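Local coordinates for protein ArsC family reductase (Pseudomonas aeruginosa, PDB 1RW1) that probably acts as a glutathione-dependent thiol reductase built on the thioredoxin fold of the ArsC family, although its exact function remains unknown, at residues Thr1-Ala9 / Val25-Lys33; Val54-Leu65 / Leu81-Lys90. All coordinates share one frame; numbering follows the deposited sequence.

Interaction 1: Thr1-Ala9 / Val25-Lys33; sequences TYVLYGIKA and VAYDFHDYK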
loop_
_atom_site.group_PDB
_atom_site.type_symbol
_atom_site.label_atom_id
_atom_site.label_comp_id
_atom_site.label_asym_id
_atom_site.label_seq_id
_atom_site.Cartn_x
_atom_site.Cartn_y
_atom_site.Cartn_z
ATOM N N THR A 1 5.402 -16.962 1.334
ATOM C CA THR A 1 5.868 -15.813 2.155
ATOM C C THR A 1 4.885 -14.655 2.079
ATOM O O THR A 1 4.680 -14.096 0.991
ATOM C CB THR A 1 7.228 -15.311 1.633
ATOM O OG1 THR A 1 8.187 -16.376 1.628
ATOM C CG2 THR A 1 7.805 -14.247 2.565
ATOM N N TYR A 2 4.318 -14.258 3.213
ATOM C CA TYR A 2 3.517 -13.048 3.265
ATOM C C TYR A 2 4.456 -11.841 3.293
ATOM O O TYR A 2 5.528 -11.886 3.915
ATOM C CB TYR A 2 2.687 -13.060 4.533
ATOM C CG TYR A 2 1.729 -14.227 4.611
ATOM C CD1 TYR A 2 0.935 -14.584 3.530
ATOM C CD2 TYR A 2 1.606 -14.982 5.773
ATOM C CE1 TYR A 2 0.052 -15.645 3.603
ATOM C CE2 TYR A 2 0.717 -16.042 5.861
ATOM C CZ TYR A 2 -0.058 -16.361 4.772
ATOM O OH TYR A 2 -0.935 -17.415 4.857
ATOM N N VAL A 3 4.030 -10.765 2.645
ATOM C CA VAL A 3 4.861 -9.557 2.551
ATOM C C VAL A 3 3.989 -8.341 2.858
ATOM O O VAL A 3 2.930 -8.153 2.248
ATOM C CB VAL A 3 5.515 -9.386 1.158
ATOM C CG1 VAL A 3 6.471 -8.207 1.189
ATOM C CG2 VAL A 3 6.234 -10.666 0.747
ATOM N N LEU A 4 4.436 -7.534 3.820
ATOM C CA LEU A 4 3.767 -6.315 4.231
ATOM C C LEU A 4 4.567 -5.131 3.694
ATOM O O LEU A 4 5.759 -5.021 3.968
ATOM C CB LEU A 4 3.710 -6.261 5.761
ATOM C CG LEU A 4 2.808 -5.156 6.327
ATOM C CD1 LEU A 4 1.333 -5.477 6.100
ATOM C CD2 LEU A 4 3.100 -4.969 7.804
ATOM N N TYR A 5 3.902 -4.225 2.991
ATOM C CA TYR A 5 4.533 -3.080 2.341
ATOM C C TYR A 5 4.081 -1.797 3.014
ATOM O O TYR A 5 2.877 -1.556 3.182
ATOM C CB TYR A 5 4.112 -3.007 0.871
ATOM C CG TYR A 5 4.522 -4.179 0.017
ATOM C CD1 TYR A 5 3.819 -5.356 0.031
ATOM C CD2 TYR A 5 5.620 -4.093 -0.813
ATOM C CE1 TYR A 5 4.189 -6.422 -0.768
ATOM C CE2 TYR A 5 6.008 -5.151 -1.616
ATOM C CZ TYR A 5 5.280 -6.322 -1.596
ATOM O OH TYR A 5 5.652 -7.378 -2.395
ATOM N N GLY A 6 5.042 -0.941 3.346
ATOM C CA GLY A 6 4.735 0.359 3.916
ATOM C C GLY A 6 5.979 0.985 4.510
ATOM O O GLY A 6 7.067 0.896 3.946
ATOM N N ILE A 7 5.820 1.641 5.663
ATOM C CA ILE A 7 6.904 2.300 6.384
ATOM C C ILE A 7 6.759 1.995 7.871
ATOM O O ILE A 7 5.772 1.405 8.303
ATOM C CB ILE A 7 6.897 3.845 6.128
ATOM C CG1 ILE A 7 5.656 4.498 6.756
ATOM C CG2 ILE A 7 7.017 4.148 4.647
ATOM C CD1 ILE A 7 5.692 6.023 6.748
ATOM N N LYS A 8 7.740 2.401 8.665
ATOM C CA LYS A 8 7.690 2.184 10.109
ATOM C C LYS A 8 6.793 3.183 10.848
ATOM O O LYS A 8 5.958 2.804 11.676
ATOM C CB LYS A 8 9.116 2.246 10.678
ATOM C CG LYS A 8 10.025 1.112 10.214
ATOM C CD LYS A 8 11.502 1.376 10.594
ATOM C CE LYS A 8 12.424 0.218 10.216
ATOM N NZ LYS A 8 13.889 0.569 10.343
ATOM N N ALA A 9 6.987 4.468 10.567
ATOM C CA ALA A 9 6.397 5.540 11.370
ATOM C C ALA A 9 5.037 5.921 10.799
ATOM O O ALA A 9 4.846 6.998 10.231
ATOM C CB ALA A 9 7.316 6.752 11.398
ATOM N N VAL A 25 1.726 -14.400 12.812
ATOM C CA VAL A 25 1.889 -14.526 11.374
ATOM C C VAL A 25 3.314 -14.136 11.015
ATOM O O VAL A 25 3.786 -13.082 11.407
ATOM C CB VAL A 25 0.918 -13.596 10.635
ATOM C CG1 VAL A 25 1.133 -13.685 9.131
ATOM C CG2 VAL A 25 -0.541 -13.898 11.012
ATOM N N ALA A 26 4.005 -14.986 10.268
ATOM C CA ALA A 26 5.345 -14.648 9.780
ATOM C C ALA A 26 5.179 -13.830 8.506
ATOM O O ALA A 26 4.416 -14.205 7.628
ATOM C CB ALA A 26 6.166 -15.893 9.506
ATOM N N TYR A 27 5.902 -12.727 8.399
ATOM C CA TYR A 27 5.837 -11.919 7.190
ATOM C C TYR A 27 7.149 -11.184 7.030
ATOM O O TYR A 27 7.840 -10.883 8.003
ATOM C CB TYR A 27 4.661 -10.922 7.237
ATOM C CG TYR A 27 4.713 -9.971 8.416
ATOM C CD1 TYR A 27 4.208 -10.353 9.652
ATOM C CD2 TYR A 27 5.304 -8.706 8.303
ATOM C CE1 TYR A 27 4.309 -9.507 10.746
ATOM C CE2 TYR A 27 5.392 -7.863 9.388
ATOM C CZ TYR A 27 4.893 -8.267 10.609
ATOM O OH TYR A 27 5.003 -7.422 11.685
ATOM N N ASP A 28 7.475 -10.896 5.787
ATOM C CA ASP A 28 8.553 -9.987 5.444
ATOM C C ASP A 28 7.998 -8.568 5.408
ATOM O O ASP A 28 6.829 -8.371 5.084
ATOM C CB ASP A 28 9.122 -10.346 4.073
ATOM C CG ASP A 28 10.038 -11.555 4.100
ATOM O OD1 ASP A 28 10.274 -12.132 5.180
ATOM O OD2 ASP A 28 10.534 -11.981 3.055
ATOM N N PHE A 29 8.833 -7.594 5.725
ATOM C CA PHE A 29 8.465 -6.188 5.700
ATOM C C PHE A 29 9.260 -5.485 4.616
ATOM O O PHE A 29 10.488 -5.446 4.672
ATOM C CB PHE A 29 8.719 -5.568 7.068
ATOM C CG PHE A 29 8.585 -4.056 7.110
ATOM C CD1 PHE A 29 7.546 -3.383 6.487
ATOM C CD2 PHE A 29 9.520 -3.302 7.794
ATOM C CE1 PHE A 29 7.446 -1.991 6.567
ATOM C CE2 PHE A 29 9.419 -1.923 7.872
ATOM C CZ PHE A 29 8.392 -1.274 7.266
ATOM N N HIS A 30 8.543 -4.956 3.632
ATOM C CA HIS A 30 9.102 -4.185 2.530
ATOM C C HIS A 30 8.887 -2.705 2.854
ATOM O O HIS A 30 7.759 -2.215 2.803
ATOM C CB HIS A 30 8.416 -4.555 1.228
ATOM C CG HIS A 30 8.940 -3.806 0.047
ATOM N ND1 HIS A 30 9.617 -4.423 -0.980
ATOM C CD2 HIS A 30 8.836 -2.497 -0.282
ATOM C CE1 HIS A 30 9.913 -3.511 -1.886
ATOM N NE2 HIS A 30 9.450 -2.338 -1.493
ATOM N N ASP A 31 9.970 -2.036 3.243
ATOM C CA ASP A 31 9.955 -0.685 3.807
ATOM C C ASP A 31 10.326 0.302 2.709
ATOM O O ASP A 31 11.477 0.303 2.236
ATOM C CB ASP A 31 11.009 -0.669 4.903
ATOM C CG ASP A 31 11.175 0.656 5.606
ATOM O OD1 ASP A 31 10.518 1.664 5.243
ATOM O OD2 ASP A 31 12.001 0.675 6.557
ATOM N N TYR A 32 9.398 1.150 2.284
ATOM C CA TYR A 32 9.679 2.095 1.199
ATOM C C TYR A 32 10.862 2.992 1.502
ATOM O O TYR A 32 11.549 3.400 0.565
ATOM C CB TYR A 32 8.454 2.956 0.902
ATOM C CG TYR A 32 7.218 2.195 0.478
ATOM C CD1 TYR A 32 7.269 1.125 -0.397
ATOM C CD2 TYR A 32 5.979 2.563 0.949
ATOM C CE1 TYR A 32 6.128 0.445 -0.759
ATOM C CE2 TYR A 32 4.827 1.884 0.594
ATOM C CZ TYR A 32 4.899 0.823 -0.266
ATOM O OH TYR A 32 3.799 0.106 -0.667
ATOM N N LYS A 33 11.099 3.351 2.773
ATOM C CA LYS A 33 12.236 4.207 3.126
ATOM C C LYS A 33 13.577 3.471 3.085
ATOM O O LYS A 33 14.617 4.113 3.145
ATOM C CB LYS A 33 12.028 4.869 4.486
ATOM C CG LYS A 33 10.859 5.841 4.531
ATOM C CD LYS A 33 10.756 6.545 5.871
ATOM C CE LYS A 33 9.487 7.381 6.041
ATOM N NZ LYS A 33 9.301 7.853 7.433
HETATM O O HOH W 1 5.252 -15.636 5.604
HETATM O O HOH W 2 1.860 0.452 1.199
HETATM O O HOH W 3 10.159 3.348 7.381
HETATM O O HOH W 4 13.870 1.906 7.806
HETATM O O HOH W 5 9.109 5.502 8.888
#

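Interaction 2: Val54-Leu65 / Leu81-Lys90; sequences VLNRAGTTFRKL and LMLAQPSMIK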
loop_
_atom_site.group_PDB
_atom_site.type_symbol
_atom_site.label_atom_id
_atom_site.label_comp_id
_atom_site.label_asym_id
_atom_site.label_seq_id
_atom_site.Cartn_x
_atom_site.Cartn_y
_atom_site.Cartn_z
ATOM N N VAL A 54 -5.451 2.106 -4.444
ATOM C CA VAL A 54 -4.035 2.004 -4.113
ATOM C C VAL A 54 -3.428 3.390 -3.840
ATOM O O VAL A 54 -2.542 3.520 -3.001
ATOM C CB VAL A 54 -3.285 1.270 -5.247
ATOM C CG1 VAL A 54 -1.806 1.126 -4.948
ATOM C CG2 VAL A 54 -3.893 -0.091 -5.480
ATOM N N LEU A 55 -3.866 4.413 -4.551
ATOM C CA LEU A 55 -3.358 5.770 -4.367
ATOM C C LEU A 55 -4.073 6.441 -3.203
ATOM O O LEU A 55 -5.310 6.495 -3.160
ATOM C CB LEU A 55 -3.601 6.579 -5.646
ATOM C CG LEU A 55 -3.179 8.043 -5.686
ATOM C CD1 LEU A 55 -1.684 8.171 -5.596
ATOM C CD2 LEU A 55 -3.701 8.723 -6.936
ATOM N N ASN A 56 -3.300 6.971 -2.271
ATOM C CA ASN A 56 -3.832 7.691 -1.133
ATOM C C ASN A 56 -4.125 9.146 -1.485
ATOM O O ASN A 56 -3.397 10.046 -1.095
ATOM C CB ASN A 56 -2.864 7.597 0.024
ATOM C CG ASN A 56 -3.449 8.174 1.297
ATOM O OD1 ASN A 56 -4.640 8.528 1.348
ATOM N ND2 ASN A 56 -2.619 8.310 2.307
ATOM N N ARG A 57 -5.212 9.373 -2.218
ATOM C CA ARG A 57 -5.564 10.721 -2.638
ATOM C C ARG A 57 -5.919 11.629 -1.456
ATOM O O ARG A 57 -5.803 12.842 -1.566
ATOM C CB ARG A 57 -6.731 10.697 -3.623
ATOM C CG ARG A 57 -6.345 10.166 -4.979
ATOM C CD ARG A 57 -7.452 10.357 -6.024
ATOM N NE ARG A 57 -8.615 9.546 -5.686
ATOM C CZ ARG A 57 -9.795 9.623 -6.296
ATOM N NH1 ARG A 57 -9.966 10.448 -7.317
ATOM N NH2 ARG A 57 -10.787 8.847 -5.887
ATOM N N ALA A 58 -6.374 11.061 -0.340
ATOM C CA ALA A 58 -6.741 11.856 0.843
ATOM C C ALA A 58 -5.522 12.361 1.579
ATOM O O ALA A 58 -5.606 13.286 2.369
ATOM C CB ALA A 58 -7.601 11.040 1.809
ATOM N N GLY A 59 -4.384 11.744 1.346
ATOM C CA GLY A 59 -3.216 12.020 2.147
ATOM C C GLY A 59 -2.484 13.294 1.771
ATOM O O GLY A 59 -2.657 13.872 0.718
ATOM N N THR A 60 -1.601 13.704 2.672
ATOM C CA THR A 60 -0.935 14.981 2.527
ATOM C C THR A 60 -0.065 15.041 1.293
ATOM O O THR A 60 0.020 16.088 0.647
ATOM C CB THR A 60 -0.100 15.344 3.759
ATOM O OG1 THR A 60 0.909 14.368 3.995
ATOM C CG2 THR A 60 -0.958 15.349 5.018
ATOM N N THR A 61 0.617 13.948 0.978
ATOM C CA THR A 61 1.550 13.975 -0.136
ATOM C C THR A 61 0.822 14.254 -1.449
ATOM O O THR A 61 1.255 15.083 -2.270
ATOM C CB THR A 61 2.344 12.691 -0.173
ATOM O OG1 THR A 61 3.005 12.582 1.096
ATOM C CG2 THR A 61 3.415 12.738 -1.230
ATOM N N PHE A 62 -0.292 13.575 -1.655
ATOM C CA PHE A 62 -1.091 13.871 -2.840
ATOM C C PHE A 62 -1.644 15.285 -2.813
ATOM O O PHE A 62 -1.623 15.974 -3.841
ATOM C CB PHE A 62 -2.213 12.836 -2.998
ATOM C CG PHE A 62 -3.000 12.999 -4.277
ATOM C CD1 PHE A 62 -4.090 13.843 -4.315
ATOM C CD2 PHE A 62 -2.621 12.336 -5.439
ATOM C CE1 PHE A 62 -4.801 14.018 -5.476
ATOM C CE2 PHE A 62 -3.320 12.535 -6.614
ATOM C CZ PHE A 62 -4.411 13.369 -6.630
ATOM N N ARG A 63 -2.122 15.731 -1.658
ATOM C CA ARG A 63 -2.726 17.070 -1.571
ATOM C C ARG A 63 -1.783 18.113 -2.108
ATOM O O ARG A 63 -2.221 19.095 -2.710
ATOM C CB ARG A 63 -3.160 17.446 -0.127
ATOM C CG ARG A 63 -4.463 16.767 0.385
ATOM C CD ARG A 63 -4.857 17.023 1.894
ATOM N NE ARG A 63 -4.784 15.783 2.676
ATOM C CZ ARG A 63 -4.244 15.677 3.890
ATOM N NH1 ARG A 63 -3.737 16.753 4.474
ATOM N NH2 ARG A 63 -4.229 14.502 4.528
ATOM N N LYS A 64 -0.492 17.908 -1.867
ATOM C CA LYS A 64 0.538 18.895 -2.203
ATOM C C LYS A 64 0.916 18.926 -3.688
ATOM O O LYS A 64 1.623 19.819 -4.102
ATOM C CB LYS A 64 1.813 18.643 -1.364
ATOM C CG LYS A 64 1.755 19.112 0.081
ATOM C CD LYS A 64 3.113 18.981 0.787
ATOM C CE LYS A 64 3.021 19.453 2.241
ATOM N NZ LYS A 64 3.504 18.441 3.214
ATOM N N LEU A 65 0.505 17.959 -4.494
ATOM C CA LEU A 65 0.890 17.951 -5.907
ATOM C C LEU A 65 0.390 19.181 -6.647
ATOM O O LEU A 65 -0.563 19.825 -6.214
ATOM C CB LEU A 65 0.325 16.722 -6.600
ATOM C CG LEU A 65 0.908 15.371 -6.167
ATOM C CD1 LEU A 65 0.132 14.243 -6.784
ATOM C CD2 LEU A 65 2.386 15.241 -6.483
ATOM N N LEU A 81 2.978 8.544 -10.469
ATOM C CA LEU A 81 3.030 9.375 -9.264
ATOM C C LEU A 81 3.547 8.572 -8.067
ATOM O O LEU A 81 4.403 9.032 -7.308
ATOM C CB LEU A 81 1.655 9.943 -8.938
ATOM C CG LEU A 81 1.072 10.956 -9.913
ATOM C CD1 LEU A 81 -0.336 11.349 -9.469
ATOM C CD2 LEU A 81 1.952 12.182 -10.044
HETATM N N MSE A 82 2.996 7.380 -7.885
HETATM C CA MSE A 82 3.390 6.529 -6.754
HETATM C C MSE A 82 4.809 6.003 -6.853
HETATM O O MSE A 82 5.471 5.805 -5.833
HETATM C CB MSE A 82 2.408 5.370 -6.614
HETATM C CG MSE A 82 1.033 5.835 -6.190
HETATM SE SE MSE A 82 -0.238 4.360 -5.838
HETATM C CE MSE A 82 -0.619 3.872 -7.698
ATOM N N LEU A 83 5.267 5.777 -8.078
ATOM C CA LEU A 83 6.602 5.258 -8.308
ATOM C C LEU A 83 7.628 6.257 -7.795
ATOM O O LEU A 83 8.602 5.873 -7.134
ATOM C CB LEU A 83 6.792 5.011 -9.807
ATOM C CG LEU A 83 8.156 4.485 -10.229
ATOM C CD1 LEU A 83 8.465 3.146 -9.594
ATOM C CD2 LEU A 83 8.208 4.411 -11.706
ATOM N N ALA A 84 7.440 7.535 -8.122
ATOM C CA ALA A 84 8.405 8.541 -7.704
ATOM C C ALA A 84 8.266 8.889 -6.230
ATOM O O ALA A 84 9.256 9.266 -5.597
ATOM C CB ALA A 84 8.250 9.788 -8.524
ATOM N N GLN A 85 7.046 8.781 -5.703
ATOM C CA GLN A 85 6.741 9.201 -4.324
ATOM C C GLN A 85 5.927 8.119 -3.619
ATOM O O GLN A 85 4.708 8.243 -3.477
ATOM C CB GLN A 85 5.994 10.532 -4.304
ATOM C CG GLN A 85 6.873 11.702 -4.705
ATOM C CD GLN A 85 6.097 12.982 -4.662
ATOM O OE1 GLN A 85 5.992 13.619 -3.579
ATOM N NE2 GLN A 85 5.506 13.359 -5.760
ATOM N N PRO A 86 6.596 7.079 -3.120
ATOM C CA PRO A 86 5.890 6.006 -2.419
ATOM C C PRO A 86 5.080 6.418 -1.207
ATOM O O PRO A 86 4.226 5.639 -0.782
ATOM C CB PRO A 86 7.016 5.048 -2.035
ATOM C CG PRO A 86 8.065 5.285 -3.069
ATOM C CD PRO A 86 8.017 6.739 -3.358
ATOM N N SER A 87 5.321 7.594 -0.638
ATOM C CA SER A 87 4.471 8.113 0.430
ATOM C C SER A 87 3.010 8.150 0.045
ATOM O O SER A 87 2.162 8.094 0.950
ATOM C CB SER A 87 4.958 9.504 0.841
ATOM O OG SER A 87 4.077 10.187 1.700
HETATM N N MSE A 88 2.699 8.273 -1.241
HETATM C CA MSE A 88 1.334 8.339 -1.760
HETATM C C MSE A 88 0.633 7.009 -1.856
HETATM O O MSE A 88 -0.528 6.974 -2.225
HETATM C CB MSE A 88 1.325 9.004 -3.145
HETATM C CG MSE A 88 1.632 10.480 -3.004
HETATM SE SE MSE A 88 1.061 11.551 -4.474
HETATM C CE MSE A 88 0.725 10.008 -5.599
ATOM N N ILE A 89 1.329 5.900 -1.624
ATOM C CA ILE A 89 0.696 4.582 -1.679
ATOM C C ILE A 89 -0.073 4.332 -0.382
ATOM O O ILE A 89 0.459 4.536 0.705
ATOM C CB ILE A 89 1.751 3.476 -1.883
ATOM C CG1 ILE A 89 2.594 3.749 -3.137
ATOM C CG2 ILE A 89 1.086 2.120 -1.983
ATOM C CD1 ILE A 89 3.872 2.933 -3.175
ATOM N N LYS A 90 -1.320 3.887 -0.481
ATOM C CA LYS A 90 -2.078 3.528 0.705
ATOM C C LYS A 90 -1.350 2.420 1.471
ATOM O O LYS A 90 -0.768 1.512 0.882
ATOM C CB LYS A 90 -3.478 3.068 0.320
ATOM C CG LYS A 90 -4.456 4.189 0.090
ATOM C CD LYS A 90 -5.878 3.822 0.499
ATOM C CE LYS A 90 -6.899 4.869 0.054
ATOM N NZ LYS A 90 -6.965 4.923 -1.410
HETATM O O HOH W 6 -0.085 6.860 2.217
HETATM O O HOH W 7 3.950 15.812 -2.865
HETATM O O HOH W 8 0.527 10.631 1.853
#

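Interaction 1: Thr1-Ala9 / Val25-Lys33
The rings of Y5 and H30 illustrate how neighbouring parallel strands can match side chains in register. H30 carries its CG anti to the backbone N (chi1 -180°), which sets the imidazole beside the phenol. Y5 CD2 and CE2 then lie over one face of the imidazole, CD2 coming 3.4 Å from H30 CG, but the planes meet at 38° and form no true stack. The backbones carry a ladder of five hydrogen bonds, from D28 N to Y2 O at one end to Y32 N to G6 O at the other, the latter 2.9 Å long.

F29, on the face of the sheet shared with L4, turns its ring edge to the opposing chain: CD1 approaches L4 O, CZ lies 3.7 Å from I7 C, and K8 CG closes on CE2. Y32 instead offers a ring face to the backbone N of G6, while its OH reaches 3.5 Å from Y5 CB. Toward the start of the strands, L4 and Y27 lie side by side. D31 caps the following helix, its OD1 accepting from K33 N over 3.0 Å and from above the carboxylate plane; K8 NZ meets OD2 through a shared water.

Together with helix 11-22, the two strands make the beta-alpha-beta unit of the thioredoxin fold. M13 and R17 of that helix pack on L4, and R17 makes a cation-pi contact with F29. Strand 2-6 pairs on its other edge with strand 93-95, whose E95 hydrogen-bonds Y5 OH, as does H41, and L113 and Y109 of helix 106-113 touch Y2 and L4.

Interaction 2: Val54-Leu65 / Leu81-Lys90
T61 and S87 meet hydroxyl to hydroxyl, each first torsion turning its own oxygen toward the other: T61 OG1 stands beside its backbone N (chi1 -58°), and S87 OG lies anti to its own (chi1 170°). The two oxygens come within 2.7 Å, a hydrogen bond in which either may donate. The same T61 torsion leaves the methyl CG2 anti to the backbone N, beside the Q85 amide.

K90 bends at chi2 and chi4 and folds back along the chain at the end of helix 51-54, its CG resting against N56 CA. NZ thereby reaches L55 O at 2.9 Å, from above the carbonyl plane, and also bonds T53 O. Around L55 and I89 the backbones form a single bridge, held by K90 N to V54 O and N56 N to M88 O, both 2.8 Å. A water ties N56 ND2 to the carbonyls of S87 and I89.

Two selenomethionines, M82 and M88, supply part of the apolar layer. M82 crosses V54 at about a right angle, SE lying 3.7 Å from V54 CG1. M88 was modelled in two conformers, so the detail of its contacts is doubtful; in the one described here, SE faces the F62 ring edge in a Met-aromatic contact. L65 CD1 touches L81 CD1, while the L65 and Q85 side chains run past each other in opposite directions, CD2 beside NE2.

The contact thus closes helix 60-63 and the turn before it against the end of helix 75-84 and the 3-10 segment 86-88, where the chain heads for strand 93-95. Chemically, two backbone bonds satisfy carbonyls of the buried V54 and M88 beside apolar side chains, and the lysine ammonium, gripped by two carbonyl oxygens, would add electrostatic hold where helix 51-54 runs out.

Overall arrangement
The two contacts illustrate a thioredoxin-type sheet and the helical region inserted into it, as in the ArsC family. Both segments of interaction 1 precede those of interaction 2 in the chain; the centres of the contacts stand about 18 Å apart, on opposite sides of the centre of the protein. They nevertheless touch through Y32, whose OH lies 3.6 Å from I89 CG2 and whose CG lies 3.8 Å from P86 CB. Beyond 81-90 the chain passes R91, which I7 touches, and P92, which packs on L4, before entering strand 93-95 beside strand 2-6. In thioredoxin-fold reductases the active site usually lies where the first strand leads into its helix, so interaction 1 probably borders it.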